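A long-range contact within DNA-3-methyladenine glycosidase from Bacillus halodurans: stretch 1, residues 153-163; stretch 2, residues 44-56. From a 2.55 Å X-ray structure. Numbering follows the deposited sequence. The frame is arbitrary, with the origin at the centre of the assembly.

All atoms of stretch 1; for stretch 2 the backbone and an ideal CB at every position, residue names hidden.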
# COMPACT_ATOMS: atom_id res chain seq x y z
N MSE A 153 3.27 -1.43 0.06
CA MSE A 153 2.14 -0.49 -0.01
C MSE A 153 2.27 0.48 -1.19
O MSE A 153 1.25 0.85 -1.86
CB MSE A 153 2.01 0.33 1.26
CG MSE A 153 1.81 -0.48 2.47
SE MSE A 153 0.13 -1.41 2.42
CE MSE A 153 -1.10 0.17 2.89
N PHE A 154 3.53 0.87 -1.44
CA PHE A 154 3.84 1.73 -2.55
C PHE A 154 3.54 1.05 -3.87
O PHE A 154 3.02 1.71 -4.77
CB PHE A 154 5.31 2.13 -2.54
CG PHE A 154 5.70 3.03 -3.66
CD1 PHE A 154 5.36 4.39 -3.62
CD2 PHE A 154 6.41 2.54 -4.75
CE1 PHE A 154 5.70 5.24 -4.68
CE2 PHE A 154 6.76 3.39 -5.80
CZ PHE A 154 6.40 4.74 -5.76
N MSE A 155 3.87 -0.24 -3.99
CA MSE A 155 3.65 -0.93 -5.23
C MSE A 155 2.14 -1.01 -5.50
O MSE A 155 1.69 -1.15 -6.66
CB MSE A 155 4.20 -2.36 -5.19
CG MSE A 155 5.69 -2.51 -5.08
SE MSE A 155 6.30 -4.34 -5.40
CE MSE A 155 5.47 -4.65 -7.17
N MSE A 156 1.34 -1.00 -4.43
CA MSE A 156 -0.07 -1.29 -4.65
C MSE A 156 -0.75 0.03 -4.98
O MSE A 156 -1.29 0.19 -6.05
CB MSE A 156 -0.73 -1.94 -3.44
CG MSE A 156 -0.34 -3.41 -3.16
SE MSE A 156 -1.27 -3.92 -1.54
CE MSE A 156 -0.79 -5.84 -1.08
N PHE A 157 -0.64 0.95 -4.04
CA PHE A 157 -1.43 2.15 -4.00
C PHE A 157 -0.81 3.29 -4.78
O PHE A 157 -1.35 4.40 -4.81
CB PHE A 157 -1.59 2.58 -2.53
CG PHE A 157 -2.47 1.68 -1.77
CD1 PHE A 157 -3.81 1.62 -2.07
CD2 PHE A 157 -1.96 0.86 -0.79
CE1 PHE A 157 -4.67 0.76 -1.37
CE2 PHE A 157 -2.79 -0.01 -0.09
CZ PHE A 157 -4.16 -0.05 -0.38
N SER A 158 0.32 3.04 -5.42
CA SER A 158 0.95 4.09 -6.18
C SER A 158 1.39 3.63 -7.55
O SER A 158 1.15 4.34 -8.48
CB SER A 158 2.07 4.72 -5.38
OG SER A 158 3.16 4.98 -6.22
N LEU A 159 2.03 2.47 -7.68
CA LEU A 159 2.25 1.85 -9.01
C LEU A 159 1.08 0.97 -9.52
O LEU A 159 1.19 0.38 -10.60
CB LEU A 159 3.46 0.93 -9.01
CG LEU A 159 4.83 1.54 -8.82
CD1 LEU A 159 4.97 1.97 -7.39
CD2 LEU A 159 5.87 0.48 -9.19
N GLY A 160 0.00 0.84 -8.74
CA GLY A 160 -1.17 0.04 -9.16
C GLY A 160 -0.90 -1.41 -9.57
O GLY A 160 -1.61 -1.97 -10.43
N ARG A 161 0.11 -2.01 -8.93
CA ARG A 161 0.52 -3.39 -9.23
C ARG A 161 -0.38 -4.38 -8.52
O ARG A 161 -0.57 -4.28 -7.34
CB ARG A 161 1.96 -3.62 -8.80
CG ARG A 161 2.96 -2.97 -9.71
CD ARG A 161 3.12 -3.78 -10.98
NE ARG A 161 3.67 -5.10 -10.66
CZ ARG A 161 4.97 -5.41 -10.67
NH1 ARG A 161 5.89 -4.52 -11.03
NH2 ARG A 161 5.34 -6.63 -10.33
N LEU A 162 -0.93 -5.35 -9.23
CA LEU A 162 -1.95 -6.23 -8.64
C LEU A 162 -1.38 -7.54 -8.04
O LEU A 162 -2.13 -8.34 -7.48
CB LEU A 162 -3.02 -6.52 -9.70
CG LEU A 162 -3.74 -5.28 -10.24
CD1 LEU A 162 -4.88 -5.65 -11.12
CD2 LEU A 162 -4.26 -4.40 -9.09
N ASP A 163 -0.07 -7.74 -8.12
CA ASP A 163 0.57 -9.01 -7.72
C ASP A 163 1.46 -8.88 -6.45
O ASP A 163 2.59 -9.36 -6.40
CB ASP A 163 1.40 -9.51 -8.89
CG ASP A 163 2.51 -8.53 -9.32
OD1 ASP A 163 2.45 -7.31 -9.01
OD2 ASP A 163 3.46 -9.00 -9.97
N UNK A 44 -11.95 -1.00 -4.37
CA UNK A 44 -11.30 0.02 -5.14
C UNK A 44 -9.82 0.15 -4.80
O UNK A 44 -9.36 -0.29 -3.74
CB UNK A 44 -12.01 1.36 -4.92
N UNK A 45 -9.09 0.73 -5.74
CA UNK A 45 -7.65 0.84 -5.66
C UNK A 45 -7.25 2.22 -6.09
O UNK A 45 -7.22 2.51 -7.27
CB UNK A 45 -6.96 -0.22 -6.51
N UNK A 46 -6.97 3.10 -5.12
CA UNK A 46 -6.48 4.42 -5.52
C UNK A 46 -5.09 4.34 -6.13
O UNK A 46 -4.25 3.59 -5.66
CB UNK A 46 -6.47 5.37 -4.32
N UNK A 47 -4.89 5.06 -7.23
CA UNK A 47 -3.58 5.13 -7.86
C UNK A 47 -3.13 6.57 -7.92
O UNK A 47 -3.75 7.41 -8.60
CB UNK A 47 -3.61 4.51 -9.26
N UNK A 48 -2.04 6.84 -7.20
CA UNK A 48 -1.40 8.13 -7.25
C UNK A 48 -0.71 8.30 -8.61
O UNK A 48 0.13 7.50 -9.00
CB UNK A 48 -0.40 8.28 -6.10
N UNK A 49 -1.04 9.36 -9.33
CA UNK A 49 -0.33 9.58 -10.59
C UNK A 49 1.21 9.53 -10.47
O UNK A 49 1.84 8.70 -11.11
CB UNK A 49 -0.75 10.94 -11.16
N UNK A 50 1.77 10.38 -9.61
CA UNK A 50 3.21 10.65 -9.61
C UNK A 50 4.07 9.85 -8.58
O UNK A 50 4.08 10.15 -7.41
CB UNK A 50 3.41 12.15 -9.35
N UNK A 51 4.82 8.87 -9.04
CA UNK A 51 5.59 7.99 -8.17
C UNK A 51 6.53 8.70 -7.20
O UNK A 51 6.56 8.38 -6.01
CB UNK A 51 6.41 7.03 -9.03
N UNK A 52 7.32 9.64 -7.69
CA UNK A 52 8.23 10.32 -6.80
C UNK A 52 7.47 11.04 -5.70
O UNK A 52 7.85 11.00 -4.55
CB UNK A 52 9.10 11.30 -7.58
N UNK A 53 6.39 11.71 -6.08
CA UNK A 53 5.55 12.44 -5.14
C UNK A 53 5.03 11.50 -4.06
O UNK A 53 5.06 11.81 -2.88
CB UNK A 53 4.39 13.12 -5.87
N UNK A 54 4.57 10.33 -4.49
CA UNK A 54 4.11 9.30 -3.57
C UNK A 54 5.12 8.85 -2.57
O UNK A 54 4.77 8.63 -1.43
CB UNK A 54 3.63 8.08 -4.36
N UNK A 55 6.36 8.66 -3.00
CA UNK A 55 7.38 8.19 -2.06
C UNK A 55 7.61 9.25 -0.98
O UNK A 55 7.73 8.94 0.21
CB UNK A 55 8.69 7.87 -2.79
N UNK A 56 7.68 10.51 -1.40
CA UNK A 56 7.93 11.58 -0.46
C UNK A 56 6.77 11.68 0.53
O UNK A 56 6.98 11.69 1.73
CB UNK A 56 8.14 12.91 -1.20

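Position 44 lies in a strand, and its ideal CB has nothing of stretch 1 within 5.5 Å. Many side chains would suit. The residue is Q44, which stays out of reach.

At position 45 the CA-to-CB bond points sideways, and no atom of stretch 1 lies near the ideal CB. F157 and L162 offer carbon further out, so a longer apolar side chain could reach them. The residue is L45. Its chi1 is t and its end comes nearer: L45 CD2 packs on L162 CD2 at 3.5 Å, and L45 CD1 lies 4.0 Å from F157 CD1.

Position 46 has phi -68° and psi 136°, and its ideal CB is 5.1 Å from F157 CD1. Proline fits these angles, as would other apolar residues. The residue is P46, with P46 CG 3.8 Å from F157 CD1.

At position 47 the ideal CB is 4.8 Å from S158 O. A small or branched side chain would suit. The residue is T47. T47 CG2 sits 3.6 Å from S158 O, and T47 OG1 is 4.3 Å from G160 CA.

Position 48 brings the backbones close, with its CA 4.8 Å from S158 CA. Its N donates a weak hydrogen bond to F157 O at 3.5 Å, which any residue but proline could make. The CB points sideways, 4.4 Å from S158 CB. A side chain able to turn away would suit, long or polar ones included. The residue is K48; its end leads away from stretch 1.

Position 49 points away, unconstrained by stretch 1; the residue is P49. Position 50 also points away but directly precedes a helix, where a capping Asn, Asp, Ser or Thr would suit. The residue is N50; N50 OD1 accepts from the backbone N of position 53 at 3.0 Å.

Position 51 opens the helix, its ideal CB 4.0 Å from F154 CZ. A compact apolar residue would suit, and proline is common in a first turn. The residue is P51. P51 CB packs 4.2 Å from F154 CZ; the backbone P51 O lies 3.5 Å from F154 CE1, at the ring edge.

Position 52 points away and 53 sideways, both beyond reach of stretch 1. Many helix-compatible side chains would suit. The residues are F52 and Q53.

Position 54 points toward stretch 1, its ideal CB 3.5 Å from F154 CE1 and 3.6 Å from S158 OG. Little room remains, favouring a small residue. S54 fits, S54 OG bonding weakly to N50 O at 3.3 Å.

At position 55 CB points sideways, 4.4 Å from F154 CE1. Leu, Ile, Val or Met could reach the ring. The residue is L55; L55 CG lies over one face.

Position 56 is out of reach, so many side chains would suit; the residue is V56.

Stretch 2, residues 44-56: QLPTKPNPFQSLV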
# COMPACT_ATOMS: atom_id res chain seq x y z
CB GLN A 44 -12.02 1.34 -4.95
CG GLN A 44 -12.29 1.74 -3.52
CD GLN A 44 -12.94 3.14 -3.44
OE1 GLN A 44 -12.26 4.16 -3.27
NE2 GLN A 44 -14.26 3.18 -3.58
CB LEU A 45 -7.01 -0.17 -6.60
CG LEU A 45 -5.49 -0.32 -6.53
CD1 LEU A 45 -5.03 -0.61 -5.12
CD2 LEU A 45 -5.11 -1.45 -7.46
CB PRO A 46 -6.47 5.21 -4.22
CG PRO A 46 -6.47 4.17 -3.13
CD PRO A 46 -7.11 2.95 -3.67
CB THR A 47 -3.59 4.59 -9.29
OG1 THR A 47 -4.07 3.23 -9.28
CG2 THR A 47 -2.15 4.70 -9.93
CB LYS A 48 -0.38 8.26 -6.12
CG LYS A 48 -1.00 8.18 -4.69
CD LYS A 48 -0.77 9.50 -3.88
CE LYS A 48 -0.93 9.32 -2.36
NZ LYS A 48 -0.78 10.62 -1.64
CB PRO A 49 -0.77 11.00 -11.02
CG PRO A 49 -1.41 11.60 -9.80
CD PRO A 49 -1.97 10.45 -9.01
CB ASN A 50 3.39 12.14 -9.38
CG ASN A 50 4.78 12.57 -9.59
OD1 ASN A 50 5.72 12.07 -8.96
ND2 ASN A 50 4.94 13.51 -10.47
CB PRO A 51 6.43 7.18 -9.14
CG PRO A 51 5.71 7.25 -10.41
CD PRO A 51 5.00 8.53 -10.46
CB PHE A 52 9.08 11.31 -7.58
CG PHE A 52 9.76 12.31 -6.72
CD1 PHE A 52 10.83 11.93 -5.94
CD2 PHE A 52 9.33 13.64 -6.69
CE1 PHE A 52 11.45 12.87 -5.13
CE2 PHE A 52 9.96 14.58 -5.88
CZ PHE A 52 11.02 14.20 -5.11
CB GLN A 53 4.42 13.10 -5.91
CG GLN A 53 3.51 14.02 -5.11
CD GLN A 53 2.46 13.25 -4.31
OE1 GLN A 53 1.79 12.35 -4.84
NE2 GLN A 53 2.32 13.60 -3.04
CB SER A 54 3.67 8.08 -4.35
OG SER A 54 2.54 8.45 -5.07
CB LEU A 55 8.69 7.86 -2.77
CG LEU A 55 8.83 6.46 -3.35
CD1 LEU A 55 10.10 6.32 -4.17
CD2 LEU A 55 8.82 5.48 -2.18
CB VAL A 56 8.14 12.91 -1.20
CG1 VAL A 56 8.26 14.03 -0.21
CG2 VAL A 56 9.37 12.80 -2.09
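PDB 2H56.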